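Local coordinates for protein lantibiotic dehydratase (Microbispora corallina, PDB 5EHK) that probably dehydrates serine and threonine residues of the NAI-107 lantibiotic precursor peptide in a tRNA-dependent reaction, at residues L822-P827 / D832-D837; D837-L842 / A933-L938; F855-S860 / L1078-N1083; E952-S957 / R1084-S1089. All coordinates share one frame; numbering follows the deposited sequence.

Contact 1: L822-P827 / D832-D837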
loop_
_atom_site.group_PDB
_atom_site.type_symbol
_atom_site.label_atom_id
_atom_site.label_comp_id
_atom_site.label_asym_id
_atom_site.label_seq_id
_atom_site.Cartn_x
_atom_site.Cartn_y
_atom_site.Cartn_z
ATOM N N LEU A 822 22.230 -14.273 -16.521
ATOM C CA LEU A 822 21.419 -13.309 -17.258
ATOM C C LEU A 822 20.028 -13.148 -16.699
ATOM O O LEU A 822 19.365 -14.136 -16.380
ATOM C CB LEU A 822 21.277 -13.779 -18.688
ATOM C CG LEU A 822 22.531 -13.693 -19.527
ATOM C CD1 LEU A 822 22.375 -14.637 -20.693
ATOM C CD2 LEU A 822 22.659 -12.277 -20.009
ATOM N N ARG A 823 19.562 -11.902 -16.622
ATOM C CA ARG A 823 18.149 -11.634 -16.345
ATOM C C ARG A 823 17.425 -11.130 -17.571
ATOM O O ARG A 823 17.718 -10.063 -18.085
ATOM C CB ARG A 823 18.013 -10.628 -15.247
ATOM C CG ARG A 823 18.715 -11.042 -14.000
ATOM C CD ARG A 823 18.250 -10.128 -12.895
ATOM N NE ARG A 823 19.085 -10.265 -11.713
ATOM C CZ ARG A 823 19.566 -9.224 -11.056
ATOM N NH1 ARG A 823 19.300 -7.988 -11.501
ATOM N NH2 ARG A 823 20.318 -9.425 -9.981
ATOM N N LEU A 824 16.486 -11.921 -18.051
ATOM C CA LEU A 824 15.815 -11.590 -19.288
ATOM C C LEU A 824 14.403 -11.136 -18.988
ATOM O O LEU A 824 13.577 -11.908 -18.484
ATOM C CB LEU A 824 15.856 -12.782 -20.244
ATOM C CG LEU A 824 17.265 -13.356 -20.446
ATOM C CD1 LEU A 824 17.231 -14.615 -21.311
ATOM C CD2 LEU A 824 18.160 -12.312 -21.048
ATOM N N ARG A 825 14.144 -9.857 -19.254
ATOM C CA ARG A 825 12.858 -9.251 -18.908
ATOM C C ARG A 825 11.818 -9.621 -19.951
ATOM O O ARG A 825 11.426 -8.819 -20.760
ATOM C CB ARG A 825 12.986 -7.734 -18.744
ATOM C CG ARG A 825 14.016 -7.312 -17.694
ATOM C CD ARG A 825 13.484 -7.435 -16.278
ATOM N NE ARG A 825 14.537 -7.594 -15.270
ATOM C CZ ARG A 825 14.296 -7.799 -13.972
ATOM N NH1 ARG A 825 13.032 -7.862 -13.537
ATOM N NH2 ARG A 825 15.308 -7.937 -13.113
ATOM N N VAL A 826 11.412 -10.874 -19.914
ATOM C CA VAL A 826 10.385 -11.401 -20.772
ATOM C C VAL A 826 9.191 -11.523 -19.863
ATOM O O VAL A 826 9.219 -12.295 -18.927
ATOM C CB VAL A 826 10.794 -12.815 -21.293
ATOM C CG1 VAL A 826 9.708 -13.425 -22.160
ATOM C CG2 VAL A 826 12.118 -12.759 -22.054
ATOM N N PRO A 827 8.158 -10.707 -20.087
ATOM C CA PRO A 827 6.972 -10.798 -19.239
ATOM C C PRO A 827 6.372 -12.181 -19.310
ATOM O O PRO A 827 6.513 -12.864 -20.324
ATOM C CB PRO A 827 6.019 -9.775 -19.852
ATOM C CG PRO A 827 6.543 -9.502 -21.198
ATOM C CD PRO A 827 8.017 -9.660 -21.106
ATOM N N ASP A 832 6.762 -18.625 -22.309
ATOM C CA ASP A 832 6.715 -19.918 -22.994
ATOM C C ASP A 832 7.198 -19.885 -24.443
ATOM O O ASP A 832 7.993 -20.735 -24.827
ATOM C CB ASP A 832 5.330 -20.512 -22.895
ATOM C CG ASP A 832 5.016 -20.882 -21.509
ATOM O OD1 ASP A 832 5.945 -20.721 -20.720
ATOM O OD2 ASP A 832 3.906 -21.336 -21.191
ATOM N N ASP A 833 6.762 -18.896 -25.225
ATOM C CA ASP A 833 7.277 -18.730 -26.598
ATOM C C ASP A 833 8.769 -18.432 -26.627
ATOM O O ASP A 833 9.497 -18.991 -27.450
ATOM C CB ASP A 833 6.538 -17.634 -27.386
ATOM C CG ASP A 833 5.250 -18.137 -28.026
ATOM O OD1 ASP A 833 5.118 -19.376 -28.195
ATOM O OD2 ASP A 833 4.358 -17.301 -28.322
ATOM N N PHE A 834 9.216 -17.558 -25.725
ATOM C CA PHE A 834 10.624 -17.203 -25.648
ATOM C C PHE A 834 11.464 -18.465 -25.338
ATOM O O PHE A 834 12.523 -18.687 -25.930
ATOM C CB PHE A 834 10.845 -16.096 -24.612
ATOM C CG PHE A 834 12.218 -15.475 -24.678
ATOM C CD1 PHE A 834 12.464 -14.420 -25.534
ATOM C CD2 PHE A 834 13.261 -15.984 -23.917
ATOM C CE1 PHE A 834 13.690 -13.871 -25.619
ATOM C CE2 PHE A 834 14.504 -15.441 -24.006
ATOM C CZ PHE A 834 14.729 -14.376 -24.866
ATOM N N LEU A 835 10.958 -19.279 -24.407
ATOM C CA LEU A 835 11.553 -20.560 -24.052
ATOM C C LEU A 835 11.585 -21.572 -25.198
ATOM O O LEU A 835 12.562 -22.312 -25.353
ATOM C CB LEU A 835 10.829 -21.165 -22.854
ATOM C CG LEU A 835 11.046 -20.472 -21.506
ATOM C CD1 LEU A 835 10.043 -20.954 -20.470
ATOM C CD2 LEU A 835 12.494 -20.670 -21.025
ATOM N N ARG A 836 10.519 -21.619 -25.990
ATOM C CA ARG A 836 10.460 -22.538 -27.129
ATOM C C ARG A 836 11.451 -22.154 -28.234
ATOM O O ARG A 836 12.169 -23.004 -28.760
ATOM C CB ARG A 836 9.024 -22.634 -27.674
ATOM C CG ARG A 836 8.075 -23.421 -26.758
ATOM C CD ARG A 836 6.715 -23.689 -27.371
ATOM N NE ARG A 836 5.786 -22.588 -27.140
ATOM C CZ ARG A 836 4.781 -22.611 -26.269
ATOM N NH1 ARG A 836 4.535 -23.701 -25.553
ATOM N NH2 ARG A 836 4.002 -21.542 -26.137
ATOM N N ASP A 837 11.518 -20.859 -28.529
ATOM C CA ASP A 837 12.209 -20.354 -29.697
ATOM C C ASP A 837 13.562 -19.675 -29.462
ATOM O O ASP A 837 14.466 -19.831 -30.268
ATOM C CB ASP A 837 11.304 -19.347 -30.410
ATOM C CG ASP A 837 9.977 -19.938 -30.833
ATOM O OD1 ASP A 837 9.884 -21.156 -31.075
ATOM O OD2 ASP A 837 9.020 -19.161 -30.945
#
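The backbones come closest at V826, in the loop after strand 819-824, and F834, within helix 828-837, whose CA atoms lie 7.6 Å apart. F834 carries the helix side of the contact. Its CG stands anti to the backbone N (chi1 -168°), which brings the ring in front of V826. V826 uses both methyls. Its CG2 sits over the middle of one ring face, 3.7 Å from the F834 centroid and 9° off the ring normal, a CH-pi contact. Its CG1 turns to the root of the ring, 3.8 Å from CB of F834. L824 adds one methyl: its CD1 lies 3.9 Å from CE2 of F834, and the two side chains cross at about a right angle. R825, between L824 and V826, is the centre of an inverse gamma turn, and its guanidinium makes salt bridges with D861 and E903. W893 also meets the F834 ring, with the planes nearly perpendicular. The charges of the helix are paired apart from this packing. R836 NH2 is 3.2 Å from D833 OD1, which lies in the guanidinium plane; R942 makes a second salt bridge to the same oxygen. No hydrogen bond crosses between the segments. The strand and the helix that follows it are therefore joined here by buried apolar packing on one aromatic ring.

Contact 2: D837-L842 / A933-L938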
loop_
_atom_site.group_PDB
_atom_site.type_symbol
_atom_site.label_atom_id
_atom_site.label_comp_id
_atom_site.label_asym_id
_atom_site.label_seq_id
_atom_site.Cartn_x
_atom_site.Cartn_y
_atom_site.Cartn_z
ATOM N N ASP A 837 11.518 -20.859 -28.529
ATOM C CA ASP A 837 12.209 -20.354 -29.697
ATOM C C ASP A 837 13.562 -19.675 -29.462
ATOM O O ASP A 837 14.466 -19.831 -30.268
ATOM C CB ASP A 837 11.304 -19.347 -30.410
ATOM C CG ASP A 837 9.977 -19.938 -30.833
ATOM O OD1 ASP A 837 9.884 -21.156 -31.075
ATOM O OD2 ASP A 837 9.020 -19.161 -30.945
ATOM N N GLN A 838 13.696 -18.901 -28.391
ATOM C CA GLN A 838 14.881 -18.050 -28.204
ATOM C C GLN A 838 15.949 -18.631 -27.266
ATOM O O GLN A 838 17.141 -18.493 -27.530
ATOM C CB GLN A 838 14.495 -16.634 -27.733
ATOM C CG GLN A 838 14.086 -15.672 -28.843
ATOM C CD GLN A 838 12.711 -15.971 -29.431
ATOM O OE1 GLN A 838 11.727 -16.160 -28.701
ATOM N NE2 GLN A 838 12.640 -16.022 -30.755
ATOM N N VAL A 839 15.525 -19.223 -26.148
ATOM C CA VAL A 839 16.464 -19.832 -25.203
ATOM C C VAL A 839 17.336 -20.956 -25.863
ATOM O O VAL A 839 18.546 -21.034 -25.612
ATOM C CB VAL A 839 15.750 -20.253 -23.876
ATOM C CG1 VAL A 839 16.712 -20.995 -22.937
ATOM C CG2 VAL A 839 15.224 -19.012 -23.160
ATOM N N PRO A 840 16.728 -21.790 -26.744
ATOM C CA PRO A 840 17.549 -22.748 -27.491
ATOM C C PRO A 840 18.698 -22.081 -28.215
ATOM O O PRO A 840 19.799 -22.643 -28.218
ATOM C CB PRO A 840 16.568 -23.321 -28.500
ATOM C CG PRO A 840 15.288 -23.307 -27.773
ATOM C CD PRO A 840 15.290 -22.038 -26.980
ATOM N N VAL A 841 18.470 -20.902 -28.788
ATOM C CA VAL A 841 19.566 -20.203 -29.449
ATOM C C VAL A 841 20.676 -19.855 -28.453
ATOM O O VAL A 841 21.845 -19.964 -28.749
ATOM C CB VAL A 841 19.081 -18.969 -30.197
ATOM C CG1 VAL A 841 20.248 -18.179 -30.734
ATOM C CG2 VAL A 841 18.169 -19.385 -31.318
ATOM N N LEU A 842 20.299 -19.458 -27.256
ATOM C CA LEU A 842 21.275 -19.099 -26.238
ATOM C C LEU A 842 22.072 -20.317 -25.788
ATOM O O LEU A 842 23.264 -20.219 -25.498
ATOM C CB LEU A 842 20.557 -18.465 -25.038
ATOM C CG LEU A 842 19.952 -17.083 -25.297
ATOM C CD1 LEU A 842 19.211 -16.591 -24.076
ATOM C CD2 LEU A 842 21.054 -16.121 -25.647
ATOM N N ALA A 933 14.444 -30.541 -20.566
ATOM C CA ALA A 933 13.165 -31.237 -20.539
ATOM C C ALA A 933 11.997 -30.259 -20.649
ATOM O O ALA A 933 11.092 -30.460 -21.451
ATOM C CB ALA A 933 13.046 -32.074 -19.270
ATOM N N ALA A 934 12.012 -29.209 -19.831
ATOM C CA ALA A 934 10.929 -28.228 -19.835
ATOM C C ALA A 934 10.777 -27.570 -21.213
ATOM O O ALA A 934 9.673 -27.403 -21.723
ATOM C CB ALA A 934 11.133 -27.178 -18.733
ATOM N N ILE A 935 11.890 -27.166 -21.799
ATOM C CA ILE A 935 11.867 -26.629 -23.149
ATOM C C ILE A 935 11.269 -27.635 -24.148
ATOM O O ILE A 935 10.439 -27.269 -24.986
ATOM C CB ILE A 935 13.266 -26.193 -23.588
ATOM C CG1 ILE A 935 13.711 -25.023 -22.727
ATOM C CG2 ILE A 935 13.289 -25.835 -25.050
ATOM C CD1 ILE A 935 15.030 -24.473 -23.145
ATOM N N SER A 936 11.686 -28.897 -24.043
ATOM C CA SER A 936 11.153 -29.977 -24.885
ATOM C C SER A 936 9.641 -30.109 -24.776
ATOM O O SER A 936 8.937 -30.180 -25.798
ATOM C CB SER A 936 11.751 -31.313 -24.465
ATOM O OG SER A 936 12.898 -31.620 -25.217
ATOM N N LEU A 937 9.163 -30.120 -23.528
ATOM C CA LEU A 937 7.759 -30.273 -23.218
ATOM C C LEU A 937 6.941 -29.065 -23.710
ATOM O O LEU A 937 5.869 -29.215 -24.308
ATOM C CB LEU A 937 7.593 -30.475 -21.716
ATOM C CG LEU A 937 8.141 -31.782 -21.145
ATOM C CD1 LEU A 937 7.912 -31.872 -19.651
ATOM C CD2 LEU A 937 7.524 -33.000 -21.831
ATOM N N LEU A 938 7.466 -27.867 -23.490
ATOM C CA LEU A 938 6.782 -26.669 -23.945
ATOM C C LEU A 938 6.654 -26.673 -25.459
ATOM O O LEU A 938 5.648 -26.218 -25.993
ATOM C CB LEU A 938 7.511 -25.412 -23.467
ATOM C CG LEU A 938 7.343 -25.110 -21.978
ATOM C CD1 LEU A 938 8.364 -24.078 -21.510
ATOM C CD2 LEU A 938 5.915 -24.642 -21.685
#
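V839 and I935 form the tight part of this contact. CG1 of V839 lies 3.9 Å from CD1 of I935, and both residues are buried. I935 gets there with an extended chain: its CG1 is anti to the carbonyl carbon (chi1 -66°) and CD1 continues straight on (chi2 -176°). W854 of strand 853-861 packs against both residues. The looser part is at P840. Its CG is 4.2 Å from CG2 of I935, the other branch of the same isoleucine, and the proline is partly exposed. The backbones stay well apart, with the CA atoms of P840 and I935 at 8.1 Å. D837, also partly exposed, makes a salt bridge with R942 and packs on R208 of the second subunit. L938 O is bonded by R836 NH1, which gives helix 920-942 a polar tie close by. Between the segments themselves there is no hydrogen bond. One branched side chain of helix 920-942 meets two neighbouring residues of helix 839-848. The contact is small and purely apolar, so it rests on shape and burial, with no polar group of its own to fix its orientation.

Contact 3: F855-S860 / L1078-N1083; sequences FFIRYS and LHMTCN
M1080 is the first residue of 1078-1083 to touch the strand. Its SD makes a distant apolar contact with I857, 4.5 Å from CG2. The next two residues meet other helices: T1081 OG1 is hydrogen-bonded to D930 of helix 920-942, and T1081 and C1082 pack on helix 950-965. N1083 then makes the main contact. Its CG is anti to the backbone N (chi1 -178°), and the amide reaches the backbone of R858 with both ends. R858 N donates to OD1 of N1083 at 2.8 Å. ND2 of N1083 donates to R858 O, also at 2.8 Å, with the acceptor close to the amide plane. Both bonds are bent, with N-H...acceptor angles of 146°. Two bonds to one residue fix the rotation of the amide. The same OD1 lies 3.6 Å from CB of I857. The R858 side chain leads away to D832, its ion-pair partner, but the pair is modelled too close for its detail to be trusted. Strand 853-861 is an outermost strand of its antiparallel sheet within the chain. I857 and Y859 pair with strand 864-872, so N1083 takes up backbone groups on the other edge. The axes of 855-860 and 1078-1083 cross at 82°.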
loop_
_atom_site.group_PDB
_atom_site.type_symbol
_atom_site.label_atom_id
_atom_site.label_comp_id
_atom_site.label_asym_id
_atom_site.label_seq_id
_atom_site.Cartn_x
_atom_site.Cartn_y
_atom_site.Cartn_z
ATOM N N PHE A 855 21.274 -23.482 -17.142
ATOM C CA PHE A 855 19.911 -23.758 -16.711
ATOM C C PHE A 855 19.059 -22.492 -16.751
ATOM O O PHE A 855 19.585 -21.402 -16.953
ATOM C CB PHE A 855 19.879 -24.477 -15.353
ATOM C CG PHE A 855 20.226 -23.615 -14.154
ATOM C CD1 PHE A 855 21.510 -23.623 -13.615
ATOM C CD2 PHE A 855 19.262 -22.812 -13.538
ATOM C CE1 PHE A 855 21.824 -22.852 -12.478
ATOM C CE2 PHE A 855 19.581 -22.033 -12.394
ATOM C CZ PHE A 855 20.861 -22.052 -11.873
ATOM N N PHE A 856 17.751 -22.620 -16.578
ATOM C CA PHE A 856 16.949 -21.425 -16.482
ATOM C C PHE A 856 15.923 -21.588 -15.386
ATOM O O PHE A 856 15.449 -22.699 -15.132
ATOM C CB PHE A 856 16.246 -21.109 -17.803
ATOM C CG PHE A 856 14.926 -21.809 -17.961
ATOM C CD1 PHE A 856 13.760 -21.273 -17.414
ATOM C CD2 PHE A 856 14.847 -23.006 -18.650
ATOM C CE1 PHE A 856 12.574 -21.930 -17.534
ATOM C CE2 PHE A 856 13.652 -23.652 -18.780
ATOM C CZ PHE A 856 12.513 -23.116 -18.225
ATOM N N ILE A 857 15.558 -20.463 -14.772
ATOM C CA ILE A 857 14.455 -20.420 -13.838
ATOM C C ILE A 857 13.552 -19.212 -14.166
ATOM O O ILE A 857 13.993 -18.211 -14.741
ATOM C CB ILE A 857 14.916 -20.324 -12.366
ATOM C CG1 ILE A 857 15.542 -18.962 -12.062
ATOM C CG2 ILE A 857 15.891 -21.433 -12.005
ATOM C CD1 ILE A 857 15.836 -18.756 -10.601
ATOM N N ARG A 858 12.285 -19.331 -13.788
ATOM C CA ARG A 858 11.340 -18.242 -13.827
ATOM C C ARG A 858 11.435 -17.597 -12.442
ATOM O O ARG A 858 11.444 -18.272 -11.412
ATOM C CB ARG A 858 9.946 -18.801 -14.125
ATOM C CG ARG A 858 9.858 -19.481 -15.489
ATOM C CD ARG A 858 8.634 -20.430 -15.677
ATOM N NE ARG A 858 7.816 -20.104 -16.820
ATOM C CZ ARG A 858 7.523 -20.900 -17.840
ATOM N NH1 ARG A 858 7.967 -22.133 -17.941
ATOM N NH2 ARG A 858 6.779 -20.404 -18.800
ATOM N N TYR A 859 11.580 -16.284 -12.421
ATOM C CA TYR A 859 11.881 -15.585 -11.190
ATOM C C TYR A 859 10.994 -14.356 -11.124
ATOM O O TYR A 859 10.635 -13.778 -12.149
ATOM C CB TYR A 859 13.367 -15.175 -11.177
ATOM C CG TYR A 859 13.935 -14.935 -9.801
ATOM C CD1 TYR A 859 14.670 -15.927 -9.157
ATOM C CD2 TYR A 859 13.725 -13.726 -9.128
ATOM C CE1 TYR A 859 15.194 -15.733 -7.879
ATOM C CE2 TYR A 859 14.245 -13.517 -7.843
ATOM C CZ TYR A 859 14.982 -14.532 -7.225
ATOM O OH TYR A 859 15.513 -14.362 -5.962
ATOM N N SER A 860 10.649 -13.934 -9.920
ATOM C CA SER A 860 9.983 -12.651 -9.774
ATOM C C SER A 860 10.713 -11.787 -8.747
ATOM O O SER A 860 10.885 -12.203 -7.603
ATOM C CB SER A 860 8.524 -12.849 -9.383
ATOM O OG SER A 860 7.977 -11.616 -8.990
ATOM N N LEU A 1078 11.169 -30.972 -6.662
ATOM C CA LEU A 1078 9.803 -30.931 -7.186
ATOM C C LEU A 1078 9.358 -29.507 -7.531
ATOM O O LEU A 1078 8.767 -29.278 -8.612
ATOM C CB LEU A 1078 8.759 -31.610 -6.276
ATOM C CG LEU A 1078 8.600 -33.136 -6.137
ATOM C CD1 LEU A 1078 9.002 -33.955 -7.388
ATOM C CD2 LEU A 1078 9.275 -33.640 -4.901
ATOM N N HIS A 1079 9.614 -28.576 -6.601
ATOM C CA HIS A 1079 9.284 -27.154 -6.792
ATOM C C HIS A 1079 9.936 -26.552 -8.068
ATOM O O HIS A 1079 9.259 -25.928 -8.883
ATOM C CB HIS A 1079 9.650 -26.321 -5.546
ATOM C CG HIS A 1079 9.550 -24.839 -5.755
ATOM N ND1 HIS A 1079 8.406 -24.227 -6.229
ATOM C CD2 HIS A 1079 10.457 -23.851 -5.584
ATOM C CE1 HIS A 1079 8.613 -22.927 -6.330
ATOM N NE2 HIS A 1079 9.851 -22.672 -5.947
ATOM N N MET A 1080 11.233 -26.763 -8.262
ATOM C CA MET A 1080 11.902 -26.227 -9.452
ATOM C C MET A 1080 11.399 -26.807 -10.776
ATOM O O MET A 1080 11.441 -26.122 -11.802
ATOM C CB MET A 1080 13.433 -26.340 -9.338
ATOM C CG MET A 1080 14.081 -25.410 -8.297
ATOM S SD MET A 1080 13.975 -23.619 -8.614
ATOM C CE MET A 1080 12.342 -23.181 -8.080
ATOM N N THR A 1081 10.923 -28.050 -10.764
ATOM C CA THR A 1081 10.370 -28.623 -11.978
ATOM C C THR A 1081 9.088 -27.877 -12.301
ATOM O O THR A 1081 8.820 -27.566 -13.458
ATOM C CB THR A 1081 10.173 -30.156 -11.897
ATOM O OG1 THR A 1081 11.373 -30.796 -12.346
ATOM C CG2 THR A 1081 9.085 -30.616 -12.822
ATOM N N CYS A 1082 8.342 -27.513 -11.271
ATOM C CA CYS A 1082 7.139 -26.732 -11.476
ATOM C C CYS A 1082 7.465 -25.296 -11.898
ATOM O O CYS A 1082 6.805 -24.736 -12.783
ATOM C CB CYS A 1082 6.272 -26.736 -10.217
ATOM S SG CYS A 1082 5.578 -28.336 -9.822
ATOM N N ASN A 1083 8.486 -24.715 -11.278
ATOM C CA ASN A 1083 8.912 -23.385 -11.654
ATOM C C ASN A 1083 9.256 -23.374 -13.133
ATOM O O ASN A 1083 8.721 -22.581 -13.871
ATOM C CB ASN A 1083 10.102 -22.888 -10.820
ATOM C CG ASN A 1083 10.520 -21.459 -11.196
ATOM O OD1 ASN A 1083 11.474 -21.254 -11.949
ATOM N ND2 ASN A 1083 9.803 -20.474 -10.679
#

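Contact 4: E952-S957 / R1084-S1089; sequences EVTAIS and RLIGGS
T954 and L1085 bury nearly equal areas in this contact, and I1086 adds about half as much. T954 is a central residue of segment 952-957, and its CA is 6.6 Å from that of L1085. Its OG1 rests against the leucine, 3.5 Å from CG of L1085. The two side chains lie alongside each other and run in opposite directions. OG1 is also 3.7 Å from CG2 of I1086. With OG1 anti to the carbonyl carbon (chi1 -58°), the hydroxyl bonds back to L950 O one turn earlier in its own helix. This satisfies it within an apolar setting. The methyl of T954 faces the isoleucine, with CG2 4.1 Å from CD1 of I1086. S957, about one turn on, adds a looser contact: its CB is 4.1 Å from CD2 of L1085. L1085 is the last residue of helix 1068-1085, and I1086 is the first to leave helical geometry. Helix 1090-1109 follows after a short turn, and its V1096 touches both T954 and I1086. L1085 also packs on A934 and L937 of helix 920-942. No hydrogen bond links the two segments. The contact is van der Waals packing of a hydroxyl and a methyl against L1085 and I1086. The bond to L950 O satisfies the hydroxyl, so it can lie against carbon.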
loop_
_atom_site.group_PDB
_atom_site.type_symbol
_atom_site.label_atom_id
_atom_site.label_comp_id
_atom_site.label_asym_id
_atom_site.label_seq_id
_atom_site.Cartn_x
_atom_site.Cartn_y
_atom_site.Cartn_z
ATOM N N GLU A 952 -0.933 -31.434 -17.061
ATOM C CA GLU A 952 -0.731 -32.862 -17.192
ATOM C C GLU A 952 0.747 -33.209 -17.312
ATOM O O GLU A 952 1.259 -33.992 -16.516
ATOM C CB GLU A 952 -1.538 -33.428 -18.367
ATOM C CG GLU A 952 -2.990 -33.729 -17.992
ATOM C CD GLU A 952 -3.895 -33.887 -19.195
ATOM O OE1 GLU A 952 -3.624 -33.248 -20.238
ATOM O OE2 GLU A 952 -4.861 -34.674 -19.104
ATOM N N VAL A 953 1.440 -32.606 -18.269
ATOM C CA VAL A 953 2.842 -32.944 -18.478
ATOM C C VAL A 953 3.654 -32.574 -17.235
ATOM O O VAL A 953 4.649 -33.230 -16.934
ATOM C CB VAL A 953 3.430 -32.318 -19.759
ATOM C CG1 VAL A 953 2.490 -32.568 -20.939
ATOM C CG2 VAL A 953 3.667 -30.835 -19.574
ATOM N N THR A 954 3.211 -31.550 -16.499
ATOM C CA THR A 954 3.882 -31.159 -15.256
ATOM C C THR A 954 3.657 -32.191 -14.154
ATOM O O THR A 954 4.592 -32.543 -13.430
ATOM C CB THR A 954 3.502 -29.742 -14.792
ATOM O OG1 THR A 954 3.836 -28.807 -15.824
ATOM C CG2 THR A 954 4.281 -29.344 -13.529
ATOM N N ALA A 955 2.420 -32.667 -14.029
ATOM C CA ALA A 955 2.111 -33.763 -13.111
ATOM C C ALA A 955 2.952 -34.987 -13.481
ATOM O O ALA A 955 3.603 -35.593 -12.630
ATOM C CB ALA A 955 0.638 -34.110 -13.196
ATOM N N ILE A 956 2.966 -35.311 -14.767
ATOM C CA ILE A 956 3.797 -36.378 -15.272
ATOM C C ILE A 956 5.244 -36.131 -14.892
ATOM O O ILE A 956 5.920 -37.033 -14.419
ATOM C CB ILE A 956 3.664 -36.499 -16.792
ATOM C CG1 ILE A 956 2.234 -36.870 -17.167
ATOM C CG2 ILE A 956 4.641 -37.515 -17.352
ATOM C CD1 ILE A 956 1.988 -36.817 -18.662
ATOM N N SER A 957 5.703 -34.895 -15.048
ATOM C CA SER A 957 7.091 -34.561 -14.742
ATOM C C SER A 957 7.387 -34.668 -13.238
ATOM O O SER A 957 8.431 -35.184 -12.853
ATOM C CB SER A 957 7.461 -33.181 -15.286
ATOM O OG SER A 957 8.862 -33.005 -15.351
ATOM N N ARG A 1084 10.066 -24.312 -13.601
ATOM C CA ARG A 1084 10.470 -24.222 -14.986
ATOM C C ARG A 1084 9.313 -24.396 -15.951
ATOM O O ARG A 1084 9.316 -23.829 -17.032
ATOM C CB ARG A 1084 11.566 -25.230 -15.299
ATOM C CG ARG A 1084 12.937 -24.743 -14.953
ATOM C CD ARG A 1084 13.949 -25.791 -15.298
ATOM N NE ARG A 1084 14.299 -26.589 -14.134
ATOM C CZ ARG A 1084 15.177 -26.202 -13.218
ATOM N NH1 ARG A 1084 15.778 -25.016 -13.321
ATOM N NH2 ARG A 1084 15.451 -26.998 -12.201
ATOM N N LEU A 1085 8.335 -25.192 -15.554
ATOM C CA LEU A 1085 7.251 -25.566 -16.443
ATOM C C LEU A 1085 6.039 -24.623 -16.259
ATOM O O LEU A 1085 5.529 -24.071 -17.236
ATOM C CB LEU A 1085 6.872 -27.031 -16.209
ATOM C CG LEU A 1085 6.935 -28.155 -17.253
ATOM C CD1 LEU A 1085 7.575 -27.778 -18.561
ATOM C CD2 LEU A 1085 7.624 -29.348 -16.649
ATOM N N ILE A 1086 5.616 -24.372 -15.024
ATOM C CA ILE A 1086 4.433 -23.523 -14.824
ATOM C C ILE A 1086 4.733 -22.502 -13.749
ATOM O O ILE A 1086 5.875 -22.040 -13.608
ATOM C CB ILE A 1086 3.192 -24.343 -14.412
ATOM C CG1 ILE A 1086 3.504 -25.194 -13.179
ATOM C CG2 ILE A 1086 2.729 -25.253 -15.552
ATOM C CD1 ILE A 1086 2.325 -25.911 -12.626
ATOM N N GLY A 1087 3.730 -22.095 -12.999
ATOM C CA GLY A 1087 4.069 -21.278 -11.852
ATOM C C GLY A 1087 4.606 -19.888 -12.144
ATOM O O GLY A 1087 4.977 -19.542 -13.268
ATOM N N GLY A 1088 4.696 -19.117 -11.073
ATOM C CA GLY A 1088 4.323 -17.731 -11.134
ATOM C C GLY A 1088 2.921 -17.811 -10.549
ATOM O O GLY A 1088 2.107 -16.895 -10.712
ATOM N N SER A 1089 2.644 -18.936 -9.878
ATOM C CA SER A 1089 1.385 -19.150 -9.153
ATOM C C SER A 1089 1.491 -20.278 -8.121
ATOM O O SER A 1089 1.539 -21.457 -8.477
ATOM C CB SER A 1089 0.264 -19.476 -10.143
ATOM O OG SER A 1089 -0.867 -20.023 -9.488
#

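In the fold
Contacts 1, 2 and 4 are buried, and no hydrogen bond crosses any of them. Contacts 1 and 2 are apolar; in contact 4 a threonine hydroxyl packs against aliphatic carbons. Contact 3 is only partly buried and is the polar one. All four lie in the C-terminal lantibiotic dehydratase family region. Contacts 1 and 2 share D837, and contacts 3 and 4 both use helix 1068-1085. Contacts 1 and 3 reach the same antiparallel sheet and touch where L835 packs on F856. Contact 2 meets contact 4 through L1085, which packs on helix 920-942. R1084 ties contacts 3 and 4 through F856 O. The buried contacts are close side-chain packing, whereas the sheet-edge contact uses two hydrogen bonds to backbone.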